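Local coordinates for protein methyltransferase (PDB 5N5D) that binds S-adenosylmethionine and probably transfers its methyl group to a hydroxyl of an intermediate in the biosynthesis of tomaymycin, at residues R63-I68 with I77-A82; T178-P183 with G189-H194. All blocks are in the same frame, centred on the assembly; numbering follows the deposited sequence.

Contact 1. Residues R63-I68 with I77-A82; sequences RRILEI and IWLARA
Leu79 meets the strand through two side chains, Ile65 and Glu67, and no hydrogen bond passes between the two segments. The nearest approach is polar against apolar: Leu79 CD1 lies 3.6 Å from Glu67 OE2 and 4.1 Å from Glu67 CD, so a methyl group packs against the carboxylate end while the two side chains run past each other at a slant. Leu79 CD1 is also 4.2 Å from Ile65 CG2, which puts it within range of both strand residues. Ile65 also uses its other branch, CD1 standing 3.7 Å from Leu79 O, a carbonyl that also accepts the backbone N-H of Ala82. The branches divide the work by torsion: CG1 sits beside the backbone N of Ile65 (chi1 -58°) and carries CD1 to the helix backbone, whereas CG2, anti to that N, meets the leucine. All three residues are buried, and CA of Ile65 and CA of Leu79 are 7.6 Å apart, a spacing bridged by side chains, one of which reaches the helix backbone. Strand 64-68 and helix 74-80 are the first two elements of a beta-alpha-beta unit completed by strand 88-93, part of the Rossmann-like sheet of this methyltransferase. Glu67 extends from the strand with CG anti to its backbone N (chi1 174°), and its carboxylate is gripped from outside the two segments: OE2 is hydrogen-bonded to Ser75 OG, and OE1 to Ser76 OG and Thr91 OG1. These hydroxyls fix the carboxylate where the leucine methyl meets it, and Glu67 also touches the bound S-adenosylmethionine. Farther out, Met139 and Phe141 of the neighbouring strand pack on Leu79, and Ala57 of helix 47-60 packs on Ile65.

Contact 2. Residues T178-P183 with G189-H194; sequences TDPDHP and GVRRFH
Arg191 reaches from helix 185-198 to the loop and makes every direct contact between the two segments. The van der Waals part is a guanidinium laid against backbone and proline ring. Pro180 CA stands 3.3 Å above the guanidinium plane, offset toward its rim, and Pro180 CB comes within 3.3 Å of Arg191 NH2; Asp179 O lies over the same face, 3.7 Å from Arg191 CD. The arginine chain runs straight at chi2 and bends at chi3 (52°), which turns the flat group against the loop.

The polar link is carried by water. One molecule, in the guanidinium plane at its edge, accepts from Arg191 NH1 at 2.9 Å and donates to Thr178 O at 2.8 Å. NH1 is also hydrogen-bonded to Val177 O, just before the loop segment, while the ion pair of NH2 with Glu195 is long and weak.

Other hydrogen bonds lie within each segment. The loop makes a type I beta turn from Asp179 to His182, and inside it Asp181 N donates to Asp179 OD1 (3.0 Å) from above the carboxylate plane, an Asx turn. Local to the helix, His194 ND1 and His194 N approach Val190 O from opposite faces of its carbonyl plane, the ring bond being 2.9 Å long from ND1. Tyr16 of the second subunit packs on Thr178 and Arg191, and Phe17 of that subunit stacks on the His194 ring, placing the contact beside the dimer interface.

An alanine in place of Arg191 would probably leave Val177 O and the bridging water without their donor and the Pro180 face uncovered. With Asp179 OD1 6.7 Å from Arg191 NH1, the loop is held by main-chain carbonyls, water and packing, without a direct salt bridge from that aspartate.

Overall arrangement
Contact 1 and contact 2 lie on opposite sides of the chain's centre, with their own centres 29 Å apart and their nearest atoms about 11 Å apart, so neither touches the other. They also differ in depth: contact 1 is centred about 9 Å from the centre of the chain and its touching residues are all buried, whereas contact 2 is centred about 20 Å out, at the surface. The bound S-adenosylmethionine belongs to the first, the side chain of Glu67 being about 4 Å from it. Neighbours of contact 2 include the second subunit and a butanediol molecule, probably from the crystallisation liquor, about 3 Å from the Asp179 side chain.

Contact 1. Residues R63-I68 with I77-A82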
loop_
_atom_site.group_PDB
_atom_site.type_symbol
_atom_site.label_atom_id
_atom_site.label_comp_id
_atom_site.label_asym_id
_atom_site.label_seq_id
_atom_site.Cartn_x
_atom_site.Cartn_y
_atom_site.Cartn_z
ATOM N N ARG A 63 -13.762 11.209 -3.011
ATOM C CA ARG A 63 -15.190 11.477 -2.954
ATOM C C ARG A 63 -15.983 10.622 -3.924
ATOM O O ARG A 63 -17.146 10.322 -3.658
ATOM C CB ARG A 63 -15.450 12.960 -3.253
ATOM C CG ARG A 63 -16.902 13.384 -3.229
ATOM C CD ARG A 63 -17.025 14.906 -3.374
ATOM N NE ARG A 63 -18.415 15.336 -3.505
ATOM C CZ ARG A 63 -19.043 15.539 -4.660
ATOM N NH1 ARG A 63 -18.415 15.355 -5.816
ATOM N NH2 ARG A 63 -20.311 15.930 -4.660
ATOM N N ARG A 64 -15.380 10.225 -5.040
ATOM C CA ARG A 64 -16.021 9.341 -6.001
ATOM C C ARG A 64 -15.083 8.178 -6.274
ATOM O O ARG A 64 -13.919 8.388 -6.626
ATOM C CB ARG A 64 -16.350 10.062 -7.307
ATOM C CG ARG A 64 -17.359 11.196 -7.171
ATOM C CD ARG A 64 -17.879 11.615 -8.540
ATOM N NE ARG A 64 -18.535 12.919 -8.519
ATOM C CZ ARG A 64 -19.775 13.132 -8.091
ATOM N NH1 ARG A 64 -20.510 12.126 -7.633
ATOM N NH2 ARG A 64 -20.283 14.358 -8.116
ATOM N N ILE A 65 -15.590 6.964 -6.116
ATOM C CA ILE A 65 -14.803 5.753 -6.302
ATOM C C ILE A 65 -15.505 4.861 -7.313
ATOM O O ILE A 65 -16.730 4.702 -7.266
ATOM C CB ILE A 65 -14.600 5.002 -4.971
ATOM C CG1 ILE A 65 -13.910 5.911 -3.948
ATOM C CG2 ILE A 65 -13.803 3.723 -5.199
ATOM C CD1 ILE A 65 -13.788 5.301 -2.564
ATOM N N LEU A 66 -14.727 4.270 -8.221
ATOM C CA LEU A 66 -15.223 3.304 -9.192
ATOM C C LEU A 66 -14.644 1.936 -8.866
ATOM O O LEU A 66 -13.431 1.808 -8.680
ATOM C CB LEU A 66 -14.837 3.717 -10.613
ATOM C CG LEU A 66 -15.100 2.705 -11.730
ATOM C CD1 LEU A 66 -16.596 2.409 -11.873
ATOM C CD2 LEU A 66 -14.517 3.206 -13.035
ATOM N N GLU A 67 -15.507 0.926 -8.786
ATOM C CA GLU A 67 -15.091 -0.449 -8.545
ATOM C C GLU A 67 -15.580 -1.330 -9.680
ATOM O O GLU A 67 -16.767 -1.309 -10.021
ATOM C CB GLU A 67 -15.641 -0.964 -7.211
ATOM C CG GLU A 67 -15.381 -2.440 -6.947
ATOM C CD GLU A 67 -15.898 -2.870 -5.590
ATOM O OE1 GLU A 67 -17.129 -2.829 -5.384
ATOM O OE2 GLU A 67 -15.063 -3.222 -4.732
ATOM N N ILE A 68 -14.670 -2.109 -10.250
ATOM C CA ILE A 68 -14.985 -3.046 -11.319
ATOM C C ILE A 68 -14.868 -4.439 -10.716
ATOM O O ILE A 68 -13.759 -4.932 -10.486
ATOM C CB ILE A 68 -14.060 -2.864 -12.527
ATOM C CG1 ILE A 68 -14.115 -1.412 -13.004
ATOM C CG2 ILE A 68 -14.465 -3.813 -13.646
ATOM C CD1 ILE A 68 -13.075 -1.049 -14.033
ATOM N N ILE A 77 -17.896 -2.580 0.696
ATOM C CA ILE A 77 -18.172 -1.982 2.002
ATOM C C ILE A 77 -16.974 -1.167 2.466
ATOM O O ILE A 77 -17.115 -0.033 2.937
ATOM C CB ILE A 77 -18.541 -3.067 3.028
ATOM C CG1 ILE A 77 -19.893 -3.699 2.681
ATOM C CG2 ILE A 77 -18.592 -2.476 4.439
ATOM C CD1 ILE A 77 -20.176 -4.971 3.444
ATOM N N TRP A 78 -15.773 -1.742 2.351
ATOM C CA TRP A 78 -14.573 -1.030 2.779
ATOM C C TRP A 78 -14.395 0.266 2.001
ATOM O O TRP A 78 -14.027 1.299 2.575
ATOM C CB TRP A 78 -13.341 -1.915 2.614
ATOM C CG TRP A 78 -13.147 -2.901 3.731
ATOM C CD1 TRP A 78 -13.239 -4.258 3.658
ATOM C CD2 TRP A 78 -12.814 -2.595 5.089
ATOM N NE1 TRP A 78 -12.973 -4.821 4.886
ATOM C CE2 TRP A 78 -12.715 -3.818 5.784
ATOM C CE3 TRP A 78 -12.593 -1.403 5.787
ATOM C CZ2 TRP A 78 -12.402 -3.882 7.145
ATOM C CZ3 TRP A 78 -12.282 -1.471 7.134
ATOM C CH2 TRP A 78 -12.188 -2.701 7.797
ATOM N N LEU A 79 -14.640 0.232 0.693
ATOM C CA LEU A 79 -14.480 1.440 -0.111
ATOM C C LEU A 79 -15.548 2.471 0.229
ATOM O O LEU A 79 -15.246 3.658 0.394
ATOM C CB LEU A 79 -14.530 1.091 -1.596
ATOM C CG LEU A 79 -13.303 0.359 -2.138
ATOM C CD1 LEU A 79 -13.601 -0.148 -3.532
ATOM C CD2 LEU A 79 -12.078 1.256 -2.143
ATOM N N ALA A 80 -16.809 2.041 0.330
ATOM C CA ALA A 80 -17.885 2.983 0.616
ATOM C C ALA A 80 -17.711 3.623 1.983
ATOM O O ALA A 80 -18.070 4.788 2.172
ATOM C CB ALA A 80 -19.241 2.282 0.524
ATOM N N ARG A 81 -17.150 2.888 2.947
ATOM C CA ARG A 81 -16.976 3.449 4.281
ATOM C C ARG A 81 -15.847 4.470 4.358
ATOM O O ARG A 81 -15.721 5.149 5.386
ATOM C CB ARG A 81 -16.752 2.319 5.285
ATOM C CG ARG A 81 -18.048 1.615 5.634
ATOM C CD ARG A 81 -17.870 0.495 6.641
ATOM N NE ARG A 81 -19.172 0.065 7.139
ATOM C CZ ARG A 81 -19.392 -1.058 7.814
ATOM N NH1 ARG A 81 -18.391 -1.884 8.080
ATOM N NH2 ARG A 81 -20.620 -1.359 8.213
ATOM N N ALA A 82 -15.040 4.604 3.309
ATOM C CA ALA A 82 -14.055 5.672 3.229
ATOM C C ALA A 82 -14.664 6.986 2.758
ATOM O O ALA A 82 -14.003 8.025 2.849
ATOM C CB ALA A 82 -12.926 5.273 2.281
#

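Contact 2. Residues T178-P183 with G189-H194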
loop_
_atom_site.group_PDB
_atom_site.type_symbol
_atom_site.label_atom_id
_atom_site.label_comp_id
_atom_site.label_asym_id
_atom_site.label_seq_id
_atom_site.Cartn_x
_atom_site.Cartn_y
_atom_site.Cartn_z
ATOM N N THR A 178 5.671 -13.290 -15.884
ATOM C CA THR A 178 7.008 -13.100 -16.441
ATOM C C THR A 178 7.219 -13.831 -17.760
ATOM O O THR A 178 8.292 -13.688 -18.359
ATOM C CB THR A 178 8.078 -13.569 -15.451
ATOM O OG1 THR A 178 8.003 -14.991 -15.314
ATOM C CG2 THR A 178 7.892 -12.899 -14.088
ATOM N N ASP A 179 6.244 -14.609 -18.221
ATOM C CA ASP A 179 6.428 -15.462 -19.384
ATOM C C ASP A 179 5.820 -14.800 -20.609
ATOM O O ASP A 179 4.584 -14.747 -20.718
ATOM C CB ASP A 179 5.784 -16.824 -19.145
ATOM C CG ASP A 179 5.984 -17.787 -20.299
ATOM O OD1 ASP A 179 6.603 -17.415 -21.326
ATOM O OD2 ASP A 179 5.519 -18.941 -20.171
ATOM N N PRO A 180 6.619 -14.299 -21.556
ATOM C CA PRO A 180 6.025 -13.616 -22.714
ATOM C C PRO A 180 5.208 -14.532 -23.600
ATOM O O PRO A 180 4.363 -14.040 -24.357
ATOM C CB PRO A 180 7.248 -13.062 -23.464
ATOM C CG PRO A 180 8.360 -13.948 -23.076
ATOM C CD PRO A 180 8.084 -14.393 -21.665
ATOM N N ASP A 181 5.427 -15.842 -23.531
ATOM C CA ASP A 181 4.753 -16.793 -24.399
ATOM C C ASP A 181 3.579 -17.491 -23.722
ATOM O O ASP A 181 3.026 -18.434 -24.296
ATOM C CB ASP A 181 5.750 -17.839 -24.896
ATOM C CG ASP A 181 6.881 -17.227 -25.715
ATOM O OD1 ASP A 181 6.601 -16.360 -26.569
ATOM O OD2 ASP A 181 8.048 -17.615 -25.496
ATOM N N HIS A 182 3.178 -17.059 -22.529
ATOM C CA HIS A 182 2.134 -17.782 -21.828
ATOM C C HIS A 182 0.825 -17.663 -22.602
ATOM O O HIS A 182 0.463 -16.559 -23.027
ATOM C CB HIS A 182 1.955 -17.269 -20.405
ATOM C CG HIS A 182 1.258 -18.252 -19.522
ATOM N ND1 HIS A 182 -0.095 -18.504 -19.616
ATOM C CD2 HIS A 182 1.732 -19.089 -18.569
ATOM C CE1 HIS A 182 -0.423 -19.445 -18.752
ATOM N NE2 HIS A 182 0.664 -19.813 -18.099
ATOM N N PRO A 183 0.095 -18.765 -22.812
ATOM C CA PRO A 183 -1.107 -18.711 -23.658
ATOM C C PRO A 183 -2.340 -18.118 -22.989
ATOM O O PRO A 183 -3.328 -17.856 -23.688
ATOM C CB PRO A 183 -1.341 -20.188 -24.014
ATOM C CG PRO A 183 -0.757 -20.942 -22.868
ATOM C CD PRO A 183 0.446 -20.149 -22.438
ATOM N N GLY A 189 -3.073 -10.098 -20.561
ATOM C CA GLY A 189 -3.691 -8.827 -20.214
ATOM C C GLY A 189 -2.924 -8.076 -19.141
ATOM O O GLY A 189 -2.739 -6.856 -19.231
ATOM N N VAL A 190 -2.467 -8.790 -18.110
ATOM C CA VAL A 190 -1.686 -8.151 -17.058
ATOM C C VAL A 190 -0.359 -7.658 -17.618
ATOM O O VAL A 190 0.105 -6.567 -17.274
ATOM C CB VAL A 190 -1.488 -9.117 -15.876
ATOM C CG1 VAL A 190 -0.528 -8.523 -14.833
ATOM C CG2 VAL A 190 -2.835 -9.428 -15.227
ATOM N N ARG A 191 0.267 -8.445 -18.494
ATOM C CA ARG A 191 1.514 -8.005 -19.113
ATOM C C ARG A 191 1.287 -6.763 -19.961
ATOM O O ARG A 191 2.043 -5.786 -19.871
ATOM C CB ARG A 191 2.101 -9.135 -19.955
ATOM C CG ARG A 191 2.675 -10.287 -19.132
ATOM C CD ARG A 191 3.197 -11.409 -20.018
ATOM N NE ARG A 191 4.126 -10.936 -21.045
ATOM C CZ ARG A 191 5.431 -10.761 -20.862
ATOM N NH1 ARG A 191 5.996 -10.998 -19.687
ATOM N NH2 ARG A 191 6.182 -10.333 -21.863
ATOM N N ARG A 192 0.244 -6.783 -20.795
ATOM C CA ARG A 192 -0.082 -5.622 -21.618
ATOM C C ARG A 192 -0.283 -4.381 -20.754
ATOM O O ARG A 192 0.160 -3.282 -21.107
ATOM C CB ARG A 192 -1.340 -5.918 -22.438
ATOM C CG ARG A 192 -1.863 -4.788 -23.323
ATOM C CD ARG A 192 -1.263 -4.824 -24.707
ATOM N NE ARG A 192 0.135 -4.421 -24.682
ATOM C CZ ARG A 192 0.567 -3.171 -24.817
ATOM N NH1 ARG A 192 1.867 -2.923 -24.776
ATOM N NH2 ARG A 192 -0.287 -2.168 -24.996
ATOM N N PHE A 193 -0.948 -4.547 -19.611
ATOM C CA PHE A 193 -1.211 -3.427 -18.712
ATOM C C PHE A 193 0.087 -2.842 -18.166
ATOM O O PHE A 193 0.271 -1.617 -18.141
ATOM C CB PHE A 193 -2.132 -3.922 -17.594
ATOM C CG PHE A 193 -2.152 -3.062 -16.360
ATOM C CD1 PHE A 193 -2.524 -1.732 -16.421
ATOM C CD2 PHE A 193 -1.841 -3.611 -15.129
ATOM C CE1 PHE A 193 -2.561 -0.957 -15.271
ATOM C CE2 PHE A 193 -1.880 -2.844 -13.974
ATOM C CZ PHE A 193 -2.236 -1.517 -14.048
ATOM N N HIS A 194 1.008 -3.704 -17.730
ATOM C CA HIS A 194 2.283 -3.215 -17.213
ATOM C C HIS A 194 3.102 -2.568 -18.317
ATOM O O HIS A 194 3.798 -1.575 -18.078
ATOM C CB HIS A 194 3.057 -4.353 -16.544
ATOM C CG HIS A 194 2.556 -4.667 -15.175
ATOM N ND1 HIS A 194 1.382 -5.352 -14.954
ATOM C CD2 HIS A 194 3.042 -4.342 -13.954
ATOM C CE1 HIS A 194 1.174 -5.454 -13.653
ATOM N NE2 HIS A 194 2.169 -4.854 -13.025
HETATM O O HOH W 1 8.915 -11.254 -19.545
#